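Local coordinates for NleG5-1 effector (Enterobacteria phage YYZ-2008, PDB 5VGC), which probably acts in ubiquitin transfer to target proteins as an NleG-type effector with a RING-related domain, and binds calcium ions, at residues M51-N54 / G55-M58; E94-V97 / L98-E102; A202-P205 / D206-N209. The protein carries 1 engineered substitution. One frame throughout, in Å; residues are numbered along the deposited sequence.

Contact 1: residues M51-N54 / G55-M58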
ATOM      1  N   MET A  51     -19.288   7.262  -9.682  1.00 74.57           N
ATOM      2  CA  MET A  51     -18.103   7.689  -8.941  1.00 61.97           C
ATOM      3  C   MET A  51     -16.861   7.466  -9.772  1.00 66.05           C
ATOM      4  O   MET A  51     -16.897   6.807 -10.813  1.00 64.13           O
ATOM      5  CB  MET A  51     -17.988   6.947  -7.611  1.00 57.98           C
ATOM      6  CG  MET A  51     -19.090   7.328  -6.620  1.00 57.93           C
ATOM      7  SD  MET A  51     -18.828   6.604  -4.993  1.00 49.11           S
ATOM      8  CE  MET A  51     -17.537   7.719  -4.409  1.00 48.80           C
ATOM      9  N   GLN A  52     -15.755   8.019  -9.288  1.00 67.27           N
ATOM     10  CA  GLN A  52     -14.478   7.958  -9.985  1.00 73.17           C
ATOM     11  C   GLN A  52     -14.028   6.498 -10.130  1.00 70.00           C
ATOM     12  O   GLN A  52     -13.366   6.145 -11.100  1.00 90.91           O
ATOM     13  CB  GLN A  52     -13.394   8.798  -9.280  1.00 90.42           C
ATOM     14  CG  GLN A  52     -13.769  10.265  -9.032  1.00117.16           C
ATOM     15  CD  GLN A  52     -14.577  10.500  -7.750  1.00142.88           C
ATOM     16  OE1 GLN A  52     -15.480   9.715  -7.401  1.00 68.57           O
ATOM     17  NE2 GLN A  52     -14.263  11.587  -7.051  1.00160.17           N
ATOM     18  N   VAL A  53     -14.402   5.661  -9.159  1.00 71.14           N
ATOM     19  CA  VAL A  53     -14.135   4.229  -9.209  1.00 69.73           C
ATOM     20  C   VAL A  53     -15.234   3.551 -10.012  1.00 69.21           C
ATOM     21  O   VAL A  53     -16.409   3.926  -9.913  1.00 57.93           O
ATOM     22  CB  VAL A  53     -14.114   3.593  -7.800  1.00 60.78           C
ATOM     23  CG1 VAL A  53     -13.691   2.128  -7.866  1.00 60.32           C
ATOM     24  CG2 VAL A  53     -13.171   4.354  -6.874  1.00 65.39           C
ATOM     25  N   ASN A  54     -14.844   2.542 -10.786  1.00 75.61           N
ATOM     26  CA  ASN A  54     -15.776   1.827 -11.653  1.00 83.81           C
ATOM     27  C   ASN A  54     -16.730   0.981 -10.806  1.00 75.01           C
ATOM     28  O   ASN A  54     -16.295   0.286  -9.887  1.00 69.05           O
ATOM     29  CB  ASN A  54     -15.031   0.929 -12.658  1.00 90.06           C
ATOM     30  CG  ASN A  54     -14.090   1.706 -13.578  1.00 92.22           C
ATOM     31  OD1 ASN A  54     -14.320   2.877 -13.892  1.00 88.88           O
ATOM     32  ND2 ASN A  54     -13.025   1.048 -14.016  1.00 85.94           N
ATOM     33  N   GLY A  55     -18.021   1.053 -11.126  1.00 74.97           N
ATOM     34  CA  GLY A  55     -19.047   0.241 -10.486  1.00 65.53           C
ATOM     35  C   GLY A  55     -19.723   0.844  -9.265  1.00 69.06           C
ATOM     36  O   GLY A  55     -20.611   0.211  -8.679  1.00 84.70           O
ATOM     37  N   TYR A  56     -19.322   2.054  -8.877  1.00 53.24           N
ATOM     38  CA  TYR A  56     -19.888   2.708  -7.700  1.00 46.65           C
ATOM     39  C   TYR A  56     -20.569   4.003  -8.083  1.00 46.16           C
ATOM     40  O   TYR A  56     -20.157   4.680  -9.027  1.00 49.96           O
ATOM     41  CB  TYR A  56     -18.821   2.966  -6.644  1.00 43.22           C
ATOM     42  CG  TYR A  56     -18.207   1.700  -6.099  1.00 42.24           C
ATOM     43  CD1 TYR A  56     -18.693   1.097  -4.944  1.00 40.83           C
ATOM     44  CD2 TYR A  56     -17.134   1.111  -6.741  1.00 43.40           C
ATOM     45  CE1 TYR A  56     -18.123  -0.053  -4.453  1.00 41.99           C
ATOM     46  CE2 TYR A  56     -16.553  -0.047  -6.253  1.00 44.36           C
ATOM     47  CZ  TYR A  56     -17.053  -0.623  -5.114  1.00 43.75           C
ATOM     48  OH  TYR A  56     -16.466  -1.765  -4.640  1.00 45.83           O
ATOM     49  N   PHE A  57     -21.611   4.338  -7.334  1.00 44.95           N
ATOM     50  CA  PHE A  57     -22.516   5.417  -7.670  1.00 46.52           C
ATOM     51  C   PHE A  57     -22.732   6.299  -6.453  1.00 46.39           C
ATOM     52  O   PHE A  57     -22.687   5.837  -5.310  1.00 44.57           O
ATOM     53  CB  PHE A  57     -23.847   4.854  -8.183  1.00 46.40           C
ATOM     54  CG  PHE A  57     -23.690   3.912  -9.335  1.00 46.99           C
ATOM     55  CD1 PHE A  57     -23.584   4.389 -10.636  1.00 50.32           C
ATOM     56  CD2 PHE A  57     -23.628   2.549  -9.117  1.00 48.90           C
ATOM     57  CE1 PHE A  57     -23.430   3.507 -11.702  1.00 54.26           C
ATOM     58  CE2 PHE A  57     -23.472   1.664 -10.175  1.00 53.49           C
ATOM     59  CZ  PHE A  57     -23.375   2.138 -11.470  1.00 55.14           C
ATOM     60  N   MET A  58     -22.981   7.573  -6.730  1.00 48.91           N
ATOM     61  CA  MET A  58     -22.993   8.611  -5.720  1.00 55.10           C
ATOM     62  C   MET A  58     -24.201   9.482  -5.973  1.00 61.98           C
ATOM     63  O   MET A  58     -24.434   9.901  -7.118  1.00 79.77           O
ATOM     64  CB  MET A  58     -21.668   9.399  -5.819  1.00 67.48           C
ATOM     65  CG  MET A  58     -21.630  10.841  -5.340  1.00 69.27           C
ATOM     66  SD  MET A  58     -19.947  11.495  -5.528  1.00 77.05           S
ATOM     67  CE  MET A  58     -19.631  11.365  -7.292  1.00 87.28           C
TER
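Met51 and Tyr56 are joined through their backbones: Met51 N donates to Tyr56 O at 2.8 Å. Between them the chain turns back on itself, and Val53 to Tyr56 form a type II beta turn. Gly55 fills its third position, where the backbone takes positive phi (91°), a conformation glycine adopts readily. The whole is the connection of a beta hairpin: strand 44-50 runs out just before Met51, strand 57-60 begins at Phe57, and the pairing resumes with the backbone bonding of Met58 to Arg49.

Apolar packing makes up most of the rest. With chi1 at -68°, CG of Met51 lies beside its own backbone N and is carried over to the returning chain, where it meets CB of Met58 at 3.4 Å; the two methionine chains run roughly at right angles. Further out, SD of Met51 lies 4.0 Å from Tyr56 CB. On the turn itself Val53 and Tyr56 point the same way, side by side, with Val53 CG1 3.8 Å from Tyr56 CD2. Val53 also packs on Met107 of the second subunit.

Polar and aromatic contacts gather on the tyrosine. The carbonyl oxygen of Asn54 approaches its ring obliquely, at 3.4 Å from Tyr56 CD2. Beyond the turn the tyrosine ring makes a T-shaped stack with His87, and its OH is hydrogen-bonded to the backbone O of Leu110 of the second subunit.

Contact 2: residues E94-V97 / L98-E102. With CA (calcium ion), chain C.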
ATOM      1  N   GLU A  94     -18.299   5.872   2.260  1.00 23.28           N
ATOM      2  CA  GLU A  94     -17.459   4.728   2.651  1.00 22.61           C
ATOM      3  C   GLU A  94     -16.479   4.368   1.552  1.00 21.78           C
ATOM      4  O   GLU A  94     -15.288   4.085   1.810  1.00 23.33           O
ATOM      5  CB  GLU A  94     -18.327   3.514   3.004  1.00 24.41           C
ATOM      6  CG  GLU A  94     -19.136   3.673   4.288  1.00 25.72           C
ATOM      7  CD  GLU A  94     -20.286   2.680   4.416  1.00 26.74           C
ATOM      8  OE1 GLU A  94     -20.787   2.203   3.370  1.00 30.72           O
ATOM      9  OE2 GLU A  94     -20.699   2.377   5.565  1.00 25.85           O
ATOM     10  N   VAL A  95     -16.989   4.396   0.322  1.00 22.98           N
ATOM     11  CA  VAL A  95     -16.165   4.171  -0.872  1.00 25.68           C
ATOM     12  C   VAL A  95     -14.992   5.168  -0.874  1.00 25.65           C
ATOM     13  O   VAL A  95     -13.818   4.759  -0.949  1.00 27.03           O
ATOM     14  CB  VAL A  95     -17.008   4.286  -2.162  1.00 27.61           C
ATOM     15  CG1 VAL A  95     -16.130   4.228  -3.410  1.00 31.05           C
ATOM     16  CG2 VAL A  95     -18.060   3.194  -2.220  1.00 29.40           C
ATOM     17  N   THR A  96     -15.323   6.463  -0.762  1.00 26.10           N
ATOM     18  CA  THR A  96     -14.300   7.496  -0.674  1.00 26.90           C
ATOM     19  C   THR A  96     -13.302   7.209   0.463  1.00 27.66           C
ATOM     20  O   THR A  96     -12.094   7.326   0.255  1.00 33.70           O
ATOM     21  CB  THR A  96     -14.908   8.921  -0.538  1.00 29.28           C
ATOM     22  OG1 THR A  96     -15.593   9.267  -1.750  1.00 31.63           O
ATOM     23  CG2 THR A  96     -13.843   9.994  -0.238  1.00 30.15           C
ATOM     24  N   VAL A  97     -13.788   6.829   1.648  1.00 23.99           N
ATOM     25  CA  VAL A  97     -12.841   6.523   2.742  1.00 22.07           C
ATOM     26  C   VAL A  97     -11.911   5.377   2.340  1.00 21.52           C
ATOM     27  O   VAL A  97     -10.670   5.451   2.505  1.00 21.93           O
ATOM     28  CB  VAL A  97     -13.580   6.202   4.076  1.00 21.69           C
ATOM     29  CG1 VAL A  97     -12.646   5.606   5.136  1.00 21.49           C
ATOM     30  CG2 VAL A  97     -14.248   7.463   4.618  1.00 22.45           C
ATOM     31  N   LEU A  98     -12.490   4.316   1.798  1.00 22.19           N
ATOM     32  CA  LEU A  98     -11.651   3.165   1.422  1.00 24.07           C
ATOM     33  C   LEU A  98     -10.611   3.543   0.365  1.00 26.13           C
ATOM     34  O   LEU A  98      -9.414   3.167   0.470  1.00 24.30           O
ATOM     35  CB  LEU A  98     -12.518   1.998   0.934  1.00 24.80           C
ATOM     36  CG  LEU A  98     -13.366   1.345   2.010  1.00 25.02           C
ATOM     37  CD1 LEU A  98     -14.272   0.335   1.352  1.00 27.17           C
ATOM     38  CD2 LEU A  98     -12.510   0.684   3.085  1.00 26.85           C
ATOM     39  N   ARG A  99     -11.068   4.304  -0.633  1.00 27.06           N
ATOM     40  CA  ARG A  99     -10.170   4.749  -1.693  1.00 31.45           C
ATOM     41  C   ARG A  99      -9.068   5.673  -1.136  1.00 32.18           C
ATOM     42  O   ARG A  99      -7.905   5.559  -1.542  1.00 27.75           O
ATOM     43  CB  ARG A  99     -10.948   5.445  -2.806  1.00 36.17           C
ATOM     44  CG  ARG A  99     -10.179   5.604  -4.100  1.00 41.68           C
ATOM     45  CD  ARG A  99     -10.127   4.308  -4.871  1.00 51.57           C
ATOM     46  NE  ARG A  99      -9.378   4.476  -6.106  1.00 67.68           N
ATOM     47  CZ  ARG A  99      -8.044   4.481  -6.203  1.00 91.57           C
ATOM     48  NH1 ARG A  99      -7.263   4.315  -5.137  1.00 63.65           N
ATOM     49  NH2 ARG A  99      -7.476   4.646  -7.397  1.00108.71           N
ATOM     50  N   GLU A 100      -9.437   6.567  -0.209  1.00 30.52           N
ATOM     51  CA  GLU A 100      -8.447   7.411   0.471  1.00 29.59           C
ATOM     52  C   GLU A 100      -7.444   6.549   1.221  1.00 28.34           C
ATOM     53  O   GLU A 100      -6.238   6.830   1.174  1.00 29.26           O
ATOM     54  CB  GLU A 100      -9.087   8.413   1.425  1.00 28.67           C
ATOM     55  CG  GLU A 100      -9.861   9.535   0.749  1.00 35.37           C
ATOM     56  CD  GLU A 100      -8.993  10.585   0.096  1.00 42.82           C
ATOM     57  OE1 GLU A 100      -7.741  10.488   0.164  1.00 54.81           O
ATOM     58  OE2 GLU A 100      -9.589  11.512  -0.493  1.00 65.87           O
ATOM     59  N   ILE A 101      -7.923   5.501   1.892  1.00 30.81           N
ATOM     60  CA  ILE A 101      -6.957   4.563   2.507  1.00 36.23           C
ATOM     61  C   ILE A 101      -6.041   3.969   1.436  1.00 25.92           C
ATOM     62  O   ILE A 101      -4.825   3.976   1.598  1.00 26.20           O
ATOM     63  CB  ILE A 101      -7.627   3.418   3.302  1.00 41.93           C
ATOM     64  CG1 ILE A 101      -8.331   3.990   4.527  1.00 38.74           C
ATOM     65  CG2 ILE A 101      -6.596   2.366   3.724  1.00 36.22           C
ATOM     66  CD1 ILE A 101      -9.347   3.053   5.136  1.00 56.18           C
ATOM     67  N   GLU A 102      -6.623   3.462   0.355  1.00 25.68           N
ATOM     68  CA  GLU A 102      -5.820   2.848  -0.734  1.00 27.41           C
ATOM     69  C   GLU A 102      -4.761   3.796  -1.275  1.00 28.89           C
ATOM     70  O   GLU A 102      -3.602   3.405  -1.473  1.00 37.40           O
ATOM     71  CB  GLU A 102      -6.725   2.350  -1.882  1.00 34.70           C
ATOM     72  CG  GLU A 102      -7.569   1.105  -1.533  1.00 31.55           C
ATOM     73  CD  GLU A 102      -8.530   0.675  -2.627  1.00 33.50           C
ATOM     74  OE1 GLU A 102      -9.199  -0.372  -2.431  1.00 31.28           O
ATOM     75  OE2 GLU A 102      -8.632   1.375  -3.669  1.00 42.85           O
TER
HETATM   76 CA    CA C 301      -1.526   2.545  -0.938  1.00 31.37          CA
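The guanidinium group of Arg99, whose CB rests 3.5 Å from Val95 O one turn back, has a carboxylate oxygen standing well off its plane: Glu102 OE2 lies 3.6 Å from Arg99 NH1, so the salt bridge is one of charge alone and no N-H points at the oxygen. A bend at chi2 (77°) turns the arginine chain along the helix toward this carboxylate. The Glu102 carboxylate oxygens are hydrogen-bonded across the dimer instead: OE2 accepts from Met107 N and OE1 from Leu109 N, both of the second subunit.

Glu94 to Glu102 is regular alpha-helix, the greater part of helix 92-102. Its i to i+4 bonds cross the contact four times, among them Arg99 N to Val95 O at 2.8 Å.

Side chains one turn apart add light packing. Thr96 and Glu100 lie alongside each other, with Thr96 CG2 4.1 Å from Glu100 CG, and Val97 CG1 approaches Ile101 CD1 at 4.2 Å. Leu98 CG settles 3.4 Å from Glu94 O and its side chain packs on Leu110 of the second subunit.

At the C-terminal end Glu102 O binds a calcium ion at 2.3 Å. Leu104 O and the same two carbonyls of the second subunit complete the four protein ligands, and the negative end of the helix dipole probably helps to attract the cation.

Contact 3: residues A202-P205 / D206-N209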
ATOM      1  N   ALA A 202      33.439  17.852   1.107  1.00 24.32           N
ATOM      2  CA  ALA A 202      34.390  18.820   0.526  1.00 23.92           C
ATOM      3  C   ALA A 202      34.252  18.860  -1.000  1.00 23.00           C
ATOM      4  O   ALA A 202      33.949  17.845  -1.625  1.00 22.51           O
ATOM      5  CB  ALA A 202      35.807  18.447   0.926  1.00 23.97           C
ATOM      6  N   PHE A 203      34.464  20.027  -1.596  1.00 24.92           N
ATOM      7  CA  PHE A 203      34.495  20.137  -3.049  1.00 24.51           C
ATOM      8  C   PHE A 203      35.706  19.386  -3.606  1.00 28.20           C
ATOM      9  O   PHE A 203      36.836  19.654  -3.202  1.00 32.55           O
ATOM     10  CB  PHE A 203      34.560  21.598  -3.493  1.00 28.07           C
ATOM     11  CG  PHE A 203      34.689  21.769  -4.986  1.00 29.45           C
ATOM     12  CD1 PHE A 203      33.647  21.395  -5.831  1.00 27.89           C
ATOM     13  CD2 PHE A 203      35.844  22.297  -5.550  1.00 34.00           C
ATOM     14  CE1 PHE A 203      33.756  21.547  -7.209  1.00 31.39           C
ATOM     15  CE2 PHE A 203      35.962  22.451  -6.920  1.00 36.64           C
ATOM     16  CZ  PHE A 203      34.915  22.078  -7.752  1.00 34.65           C
ATOM     17  N   ASP A 204      35.451  18.449  -4.523  1.00 28.50           N
ATOM     18  CA  ASP A 204      36.508  17.706  -5.211  1.00 30.38           C
ATOM     19  C   ASP A 204      36.600  18.280  -6.641  1.00 32.37           C
ATOM     20  O   ASP A 204      35.665  18.098  -7.437  1.00 30.19           O
ATOM     21  CB  ASP A 204      36.156  16.222  -5.207  1.00 31.99           C
ATOM     22  CG  ASP A 204      37.248  15.327  -5.784  1.00 43.48           C
ATOM     23  OD1 ASP A 204      38.311  15.813  -6.224  1.00 75.77           O
ATOM     24  OD2 ASP A 204      37.031  14.099  -5.790  1.00 43.55           O
ATOM     25  N   PRO A 205      37.704  18.996  -6.968  1.00 36.26           N
ATOM     26  CA  PRO A 205      37.899  19.577  -8.310  1.00 40.04           C
ATOM     27  C   PRO A 205      37.839  18.586  -9.486  1.00 42.88           C
ATOM     28  O   PRO A 205      37.306  18.934 -10.548  1.00 41.14           O
ATOM     29  CB  PRO A 205      39.303  20.177  -8.237  1.00 48.44           C
ATOM     30  CG  PRO A 205      39.536  20.438  -6.799  1.00 50.20           C
ATOM     31  CD  PRO A 205      38.791  19.378  -6.048  1.00 42.39           C
ATOM     32  N   ASP A 206      38.381  17.378  -9.305  1.00 47.99           N
ATOM     33  CA  ASP A 206      38.440  16.391 -10.398  1.00 53.02           C
ATOM     34  C   ASP A 206      37.083  15.756 -10.703  1.00 46.10           C
ATOM     35  O   ASP A 206      36.777  15.480 -11.863  1.00 51.23           O
ATOM     36  CB  ASP A 206      39.512  15.315 -10.134  1.00 65.93           C
ATOM     37  CG  ASP A 206      40.916  15.899 -10.004  1.00 76.54           C
ATOM     38  OD1 ASP A 206      41.339  16.675 -10.894  1.00 76.17           O
ATOM     39  OD2 ASP A 206      41.595  15.575  -9.004  1.00 82.85           O
ATOM     40  N   ARG A 207      36.273  15.537  -9.663  1.00 40.85           N
ATOM     41  CA  ARG A 207      34.879  15.083  -9.819  1.00 33.31           C
ATOM     42  C   ARG A 207      33.870  16.213 -10.077  1.00 27.37           C
ATOM     43  O   ARG A 207      32.790  15.955 -10.569  1.00 29.88           O
ATOM     44  CB  ARG A 207      34.449  14.261  -8.596  1.00 32.85           C
ATOM     45  CG  ARG A 207      35.238  12.969  -8.424  1.00 36.63           C
ATOM     46  CD  ARG A 207      34.776  12.166  -7.247  1.00 37.02           C
ATOM     47  NE  ARG A 207      33.420  11.675  -7.430  1.00 37.56           N
ATOM     48  CZ  ARG A 207      32.831  10.763  -6.660  1.00 45.11           C
ATOM     49  NH1 ARG A 207      33.458  10.210  -5.618  1.00 48.24           N
ATOM     50  NH2 ARG A 207      31.584  10.386  -6.928  1.00 71.86           N
ATOM     51  N   GLY A 208      34.221  17.448  -9.745  1.00 26.05           N
ATOM     52  CA  GLY A 208      33.349  18.610  -9.981  1.00 26.29           C
ATOM     53  C   GLY A 208      32.107  18.661  -9.099  1.00 22.83           C
ATOM     54  O   GLY A 208      31.058  19.172  -9.501  1.00 23.06           O
ATOM     55  N   ASN A 209      32.241  18.130  -7.888  1.00 20.25           N
ATOM     56  CA  ASN A 209      31.133  17.946  -6.975  1.00 18.37           C
ATOM     57  C   ASN A 209      31.645  17.974  -5.554  1.00 16.15           C
ATOM     58  O   ASN A 209      32.843  17.764  -5.290  1.00 19.28           O
ATOM     59  CB  ASN A 209      30.425  16.586  -7.242  1.00 21.09           C
ATOM     60  CG  ASN A 209      29.358  16.669  -8.329  1.00 27.31           C
ATOM     61  OD1 ASN A 209      28.528  17.572  -8.323  1.00 25.22           O
ATOM     62  ND2 ASN A 209      29.375  15.717  -9.266  1.00 28.67           N
TER
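Phe203 meets the returning chain with its ring: CG is anti to the backbone N (chi1 176°), which leads the ring along the turn until CE1 is 3.8 Å from Gly208 C. Just before it, Ala202 is bonded through its backbone to Val211, two residues further along the returning strand than Asn209. Pro205 N sits above one face of the Phe203 ring, displaced toward the rim, and the ring also packs on Val136, Pro137 and Leu140.

Asp204 carries most of the contact. Its N donates to Asn209 O at 2.8 Å, and its O takes two donors from the far side of the turn: Gly208 N at 2.8 Å, bent at 132°, and Asn209 N, weak at 3.5 Å. The Asp204 carboxylate accepts a weak bond from Asp206 N through OD1, while OD2 lies 3.3 Å from Arg207 CD, against the aliphatic part of the arginine. The carboxylate and guanidinium planes are 70° apart and their charged atoms do not meet. Pro205 then starts the turn, and the chain coils through Arg207 to Gly208, where phi becomes positive.

Gly208 and Asn209 together face Asp204 as a G1 beta bulge, the irregularity that here closes the antiparallel hairpin of strands 201-204 and 209-212.

In the fold
Along the chain the contacts follow one another as 51-58, 94-102 and 202-209. Contacts 1 and 2 are neighbours, their centres 12 Å apart: the hairpin turn between strands 44-50 and 57-60 packs on helix 92-102, with Tyr56 CD1 3.5 Å from Val95 CG2 and Val53 CG2 3.6 Å from Arg99 CD. Both also touch the second subunit, so turn and helix both contribute to the dimer interface, and the helix end reaches the shared calcium ion. Contact 3 belongs to the separate antiparallel sheet in the RING-related part of the chain. Its centre is 55 Å from that of contact 1 and 49 Å from that of contact 2, consistent with an elongated, two-part molecule.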